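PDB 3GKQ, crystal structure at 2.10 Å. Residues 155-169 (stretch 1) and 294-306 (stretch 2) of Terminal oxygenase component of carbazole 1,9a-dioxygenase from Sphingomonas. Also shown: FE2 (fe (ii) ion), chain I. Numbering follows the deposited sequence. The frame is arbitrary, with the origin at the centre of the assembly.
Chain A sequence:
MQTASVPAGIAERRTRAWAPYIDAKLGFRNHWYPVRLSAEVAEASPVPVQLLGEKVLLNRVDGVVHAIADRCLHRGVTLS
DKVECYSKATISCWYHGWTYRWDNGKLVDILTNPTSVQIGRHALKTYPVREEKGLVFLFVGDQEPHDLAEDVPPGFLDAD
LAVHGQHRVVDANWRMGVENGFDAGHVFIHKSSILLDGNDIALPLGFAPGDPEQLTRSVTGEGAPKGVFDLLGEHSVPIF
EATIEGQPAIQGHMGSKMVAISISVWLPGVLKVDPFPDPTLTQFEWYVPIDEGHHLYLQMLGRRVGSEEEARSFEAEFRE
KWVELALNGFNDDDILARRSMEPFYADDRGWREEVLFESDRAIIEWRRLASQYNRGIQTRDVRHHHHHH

Stretch 1 155-169: GFLDADLAVHGQHRV
Stretch 2 (294-306) HHLYLQMLGRRVG

Residues 161-169 run antiparallel to the strand of stretch 2 that ends at Arg304 (157° between N-to-C directions, axes 4.4 Å apart at closest), both in extended phi/psi. Two successive type I turns, Gly155-Asp158 and Asp158-Leu161, lead into the first strand.

His294, chi1 m, binds the iron through NE2 at 2.3 Å. Leu296 (chi1 t, chi2 m) sits opposite Val169, CA-CA 4.6 Å, and its CD1 lies 3.3 Å from His167 CB. Tyr297 (t) and Arg168 form the two reciprocal backbone hydrogen bonds of an antiparallel pair, Tyr297 N to Arg168 O 2.8 Å and Arg168 N to Tyr297 O 3.0 Å. Such pairs (also Gln299-Gln166, Leu301-His164, Arg303-Ala162) alternate with non-hydrogen-bonded ones (Leu296-Val169, Leu298-His167, Met300-Gly165, Gly302-Val163), so alternate side chains fall on opposite faces. Arg168 (p, t, p) lays one guanidinium face over Tyr297 CE2 while its NH2 donates to Gln299 OE1 at 3.0 Å. That same OE1 accepts from Gln166 NE2 at 2.9 Å, and a water joins it to Arg168 NE and Tyr297 O. Gln299 is m, t; Gln166 p, t.

Met300 (m, m, m) faces Gly165, CA-CA 4.1 Å; a CB there would fall 2.3 Å from Met300 SD. Met300 CE meets Val163 CG1 at 3.5 Å. Arg304 (all t) uses NE to salt-bridge Asp160 OD2 at 3.1 Å, although OD2 is less surely placed. Val305 N closes the ladder on Asp160 O at 2.7 Å.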

# COMPACT_ATOMS: atom_id res chain seq x y z
N GLY A 155 14.08 -35.40 -20.30
CA GLY A 155 14.19 -35.07 -21.71
C GLY A 155 14.39 -33.61 -22.07
O GLY A 155 14.62 -33.29 -23.24
N PHE A 156 14.30 -32.71 -21.10
CA PHE A 156 14.47 -31.30 -21.40
C PHE A 156 15.87 -30.99 -21.92
O PHE A 156 16.05 -30.11 -22.76
CB PHE A 156 14.20 -30.43 -20.17
CG PHE A 156 14.31 -28.96 -20.44
CD1 PHE A 156 13.36 -28.32 -21.21
CD2 PHE A 156 15.39 -28.23 -19.95
CE1 PHE A 156 13.47 -26.97 -21.51
CE2 PHE A 156 15.52 -26.88 -20.24
CZ PHE A 156 14.56 -26.24 -21.02
N LEU A 157 16.87 -31.72 -21.42
CA LEU A 157 18.24 -31.50 -21.83
C LEU A 157 18.72 -32.40 -22.97
O LEU A 157 19.92 -32.46 -23.24
CB LEU A 157 19.18 -31.65 -20.62
CG LEU A 157 18.91 -30.72 -19.43
CD1 LEU A 157 19.84 -31.08 -18.29
CD2 LEU A 157 19.09 -29.27 -19.84
N ASP A 158 17.80 -33.10 -23.63
CA ASP A 158 18.20 -33.96 -24.74
C ASP A 158 18.93 -33.14 -25.80
O ASP A 158 18.52 -32.03 -26.14
CB ASP A 158 16.99 -34.65 -25.37
CG ASP A 158 16.44 -35.76 -24.50
OD1 ASP A 158 17.16 -36.21 -23.58
OD2 ASP A 158 15.30 -36.20 -24.74
N ALA A 159 20.02 -33.70 -26.32
CA ALA A 159 20.84 -33.02 -27.32
C ALA A 159 20.08 -32.54 -28.55
O ALA A 159 20.32 -31.43 -29.04
CB ALA A 159 21.98 -33.95 -27.76
N ASP A 160 19.14 -33.34 -29.04
CA ASP A 160 18.38 -33.00 -30.23
C ASP A 160 17.11 -32.18 -30.00
O ASP A 160 16.31 -31.99 -30.92
CB ASP A 160 18.02 -34.28 -30.99
CG ASP A 160 17.08 -35.17 -30.20
OD1 ASP A 160 17.24 -35.27 -28.97
OD2 ASP A 160 16.18 -35.79 -30.82
N LEU A 161 16.92 -31.69 -28.77
CA LEU A 161 15.73 -30.92 -28.46
C LEU A 161 15.95 -29.42 -28.65
O LEU A 161 16.71 -28.79 -27.91
CB LEU A 161 15.30 -31.20 -27.01
CG LEU A 161 13.83 -31.14 -26.57
CD1 LEU A 161 13.69 -30.14 -25.44
CD2 LEU A 161 12.92 -30.79 -27.73
N ALA A 162 15.29 -28.85 -29.66
CA ALA A 162 15.40 -27.42 -29.92
C ALA A 162 14.40 -26.76 -28.98
O ALA A 162 13.24 -27.18 -28.93
CB ALA A 162 15.04 -27.12 -31.37
N VAL A 163 14.84 -25.74 -28.26
CA VAL A 163 13.97 -25.06 -27.30
C VAL A 163 13.90 -23.55 -27.44
O VAL A 163 14.91 -22.89 -27.68
CB VAL A 163 14.42 -25.40 -25.85
CG1 VAL A 163 13.54 -24.66 -24.84
CG2 VAL A 163 14.34 -26.89 -25.62
N HIS A 164 12.69 -23.01 -27.29
CA HIS A 164 12.44 -21.58 -27.35
C HIS A 164 11.37 -21.28 -26.31
O HIS A 164 10.59 -22.16 -25.95
CB HIS A 164 11.94 -21.17 -28.74
CG HIS A 164 12.93 -21.41 -29.83
ND1 HIS A 164 14.14 -20.75 -29.90
CD2 HIS A 164 12.91 -22.26 -30.88
CE1 HIS A 164 14.82 -21.18 -30.94
NE2 HIS A 164 14.10 -22.10 -31.56
N GLY A 165 11.32 -20.05 -25.82
CA GLY A 165 10.32 -19.72 -24.83
C GLY A 165 10.20 -18.24 -24.51
O GLY A 165 10.84 -17.40 -25.14
N GLN A 166 9.36 -17.94 -23.52
CA GLN A 166 9.13 -16.58 -23.07
C GLN A 166 8.75 -16.62 -21.60
O GLN A 166 8.36 -17.67 -21.07
CB GLN A 166 7.99 -15.93 -23.87
CG GLN A 166 6.66 -16.68 -23.77
CD GLN A 166 5.49 -15.89 -24.38
OE1 GLN A 166 5.67 -15.09 -25.29
NE2 GLN A 166 4.29 -16.14 -23.87
N HIS A 167 8.85 -15.48 -20.92
CA HIS A 167 8.48 -15.41 -19.52
C HIS A 167 7.74 -14.12 -19.20
O HIS A 167 7.84 -13.14 -19.95
CB HIS A 167 9.72 -15.57 -18.61
CG HIS A 167 10.82 -14.60 -18.90
ND1 HIS A 167 10.72 -13.26 -18.59
CD2 HIS A 167 12.05 -14.78 -19.43
CE1 HIS A 167 11.85 -12.65 -18.92
NE2 HIS A 167 12.67 -13.56 -19.43
N ARG A 168 6.99 -14.14 -18.11
CA ARG A 168 6.23 -12.97 -17.67
C ARG A 168 6.09 -13.06 -16.16
O ARG A 168 6.12 -14.16 -15.60
CB ARG A 168 4.82 -12.98 -18.30
CG ARG A 168 3.85 -13.96 -17.64
CD ARG A 168 2.50 -14.03 -18.36
NE ARG A 168 2.53 -14.94 -19.51
CZ ARG A 168 1.48 -15.21 -20.28
NH1 ARG A 168 0.30 -14.65 -20.04
NH2 ARG A 168 1.60 -16.07 -21.29
N VAL A 169 5.95 -11.92 -15.50
CA VAL A 169 5.79 -11.94 -14.06
C VAL A 169 4.29 -12.06 -13.79
O VAL A 169 3.49 -11.38 -14.41
CB VAL A 169 6.34 -10.65 -13.42
CG1 VAL A 169 7.82 -10.51 -13.73
CG2 VAL A 169 5.59 -9.45 -13.96
N HIS A 294 4.68 -12.91 -6.06
CA HIS A 294 4.90 -12.96 -7.51
C HIS A 294 5.79 -14.12 -7.93
O HIS A 294 6.62 -14.60 -7.16
CB HIS A 294 5.57 -11.67 -8.01
CG HIS A 294 4.95 -10.42 -7.49
ND1 HIS A 294 5.09 -10.00 -6.19
CD2 HIS A 294 4.19 -9.48 -8.11
CE1 HIS A 294 4.44 -8.86 -6.02
NE2 HIS A 294 3.89 -8.52 -7.17
N HIS A 295 5.60 -14.57 -9.17
CA HIS A 295 6.45 -15.61 -9.71
C HIS A 295 6.71 -15.33 -11.18
O HIS A 295 5.96 -14.61 -11.84
CB HIS A 295 5.87 -17.02 -9.51
CG HIS A 295 4.62 -17.31 -10.29
ND1 HIS A 295 3.36 -16.97 -9.84
CD2 HIS A 295 4.44 -17.97 -11.46
CE1 HIS A 295 2.45 -17.42 -10.69
NE2 HIS A 295 3.08 -18.04 -11.68
N LEU A 296 7.82 -15.87 -11.67
CA LEU A 296 8.20 -15.72 -13.06
C LEU A 296 7.64 -16.94 -13.78
O LEU A 296 8.05 -18.07 -13.52
CB LEU A 296 9.72 -15.67 -13.17
CG LEU A 296 10.42 -15.33 -14.49
CD1 LEU A 296 10.24 -16.47 -15.47
CD2 LEU A 296 9.86 -14.02 -15.05
N TYR A 297 6.66 -16.72 -14.65
CA TYR A 297 6.05 -17.80 -15.41
C TYR A 297 6.85 -17.95 -16.70
O TYR A 297 6.77 -17.12 -17.60
CB TYR A 297 4.58 -17.45 -15.69
CG TYR A 297 3.85 -18.41 -16.60
CD1 TYR A 297 4.03 -19.79 -16.50
CD2 TYR A 297 2.93 -17.94 -17.55
CE1 TYR A 297 3.33 -20.68 -17.31
CE2 TYR A 297 2.21 -18.82 -18.37
CZ TYR A 297 2.42 -20.19 -18.24
OH TYR A 297 1.70 -21.06 -19.02
N LEU A 298 7.63 -19.02 -16.77
CA LEU A 298 8.49 -19.32 -17.92
C LEU A 298 7.85 -20.42 -18.76
O LEU A 298 7.60 -21.52 -18.27
CB LEU A 298 9.85 -19.81 -17.41
CG LEU A 298 11.17 -19.42 -18.09
CD1 LEU A 298 12.11 -20.62 -18.02
CD2 LEU A 298 10.97 -19.00 -19.53
N GLN A 299 7.59 -20.12 -20.03
CA GLN A 299 6.96 -21.08 -20.95
C GLN A 299 7.94 -21.49 -22.03
O GLN A 299 8.33 -20.67 -22.85
CB GLN A 299 5.75 -20.45 -21.62
CG GLN A 299 4.63 -20.05 -20.69
CD GLN A 299 3.63 -19.16 -21.37
OE1 GLN A 299 3.90 -17.99 -21.63
NE2 GLN A 299 2.45 -19.71 -21.67
N MET A 300 8.33 -22.77 -22.05
CA MET A 300 9.27 -23.26 -23.05
C MET A 300 8.60 -24.29 -23.96
O MET A 300 7.83 -25.13 -23.49
CB MET A 300 10.49 -23.91 -22.40
CG MET A 300 11.15 -23.11 -21.28
SD MET A 300 11.62 -21.45 -21.75
CE MET A 300 13.00 -21.79 -22.86
N LEU A 301 8.89 -24.21 -25.25
CA LEU A 301 8.36 -25.17 -26.21
C LEU A 301 9.55 -25.88 -26.84
O LEU A 301 10.51 -25.24 -27.28
CB LEU A 301 7.54 -24.47 -27.30
CG LEU A 301 6.18 -23.89 -26.89
CD1 LEU A 301 5.44 -23.42 -28.13
CD2 LEU A 301 5.35 -24.95 -26.17
N GLY A 302 9.50 -27.20 -26.86
CA GLY A 302 10.60 -27.95 -27.43
C GLY A 302 10.16 -28.84 -28.57
O GLY A 302 9.02 -29.31 -28.61
N ARG A 303 11.08 -29.06 -29.51
CA ARG A 303 10.82 -29.92 -30.66
C ARG A 303 12.09 -30.67 -31.03
O ARG A 303 13.15 -30.06 -31.18
CB ARG A 303 10.34 -29.11 -31.86
CG ARG A 303 10.28 -29.94 -33.15
CD ARG A 303 9.79 -29.13 -34.34
NE ARG A 303 8.35 -28.89 -34.27
CZ ARG A 303 7.69 -28.05 -35.07
NH1 ARG A 303 8.35 -27.36 -35.99
NH2 ARG A 303 6.38 -27.91 -34.93
N ARG A 304 11.97 -31.98 -31.16
CA ARG A 304 13.10 -32.82 -31.54
C ARG A 304 13.50 -32.42 -32.97
O ARG A 304 12.67 -32.44 -33.88
CB ARG A 304 12.69 -34.29 -31.49
CG ARG A 304 13.72 -35.24 -32.06
CD ARG A 304 13.30 -36.70 -31.89
NE ARG A 304 14.28 -37.60 -32.49
CZ ARG A 304 14.23 -38.93 -32.38
NH1 ARG A 304 13.26 -39.51 -31.69
NH2 ARG A 304 15.17 -39.67 -32.97
N VAL A 305 14.77 -32.06 -33.15
CA VAL A 305 15.26 -31.64 -34.46
C VAL A 305 16.49 -32.45 -34.91
O VAL A 305 17.32 -32.84 -34.09
CB VAL A 305 15.61 -30.14 -34.45
CG1 VAL A 305 16.34 -29.75 -35.72
CG2 VAL A 305 14.33 -29.32 -34.34
N GLY A 306 16.59 -32.69 -36.22
CA GLY A 306 17.70 -33.44 -36.76
C GLY A 306 18.61 -32.68 -37.71
O GLY A 306 19.59 -33.22 -38.21
FE FE2 I . 2.48 -6.85 -7.88
O HOH W 1 5.06 -16.31 -19.87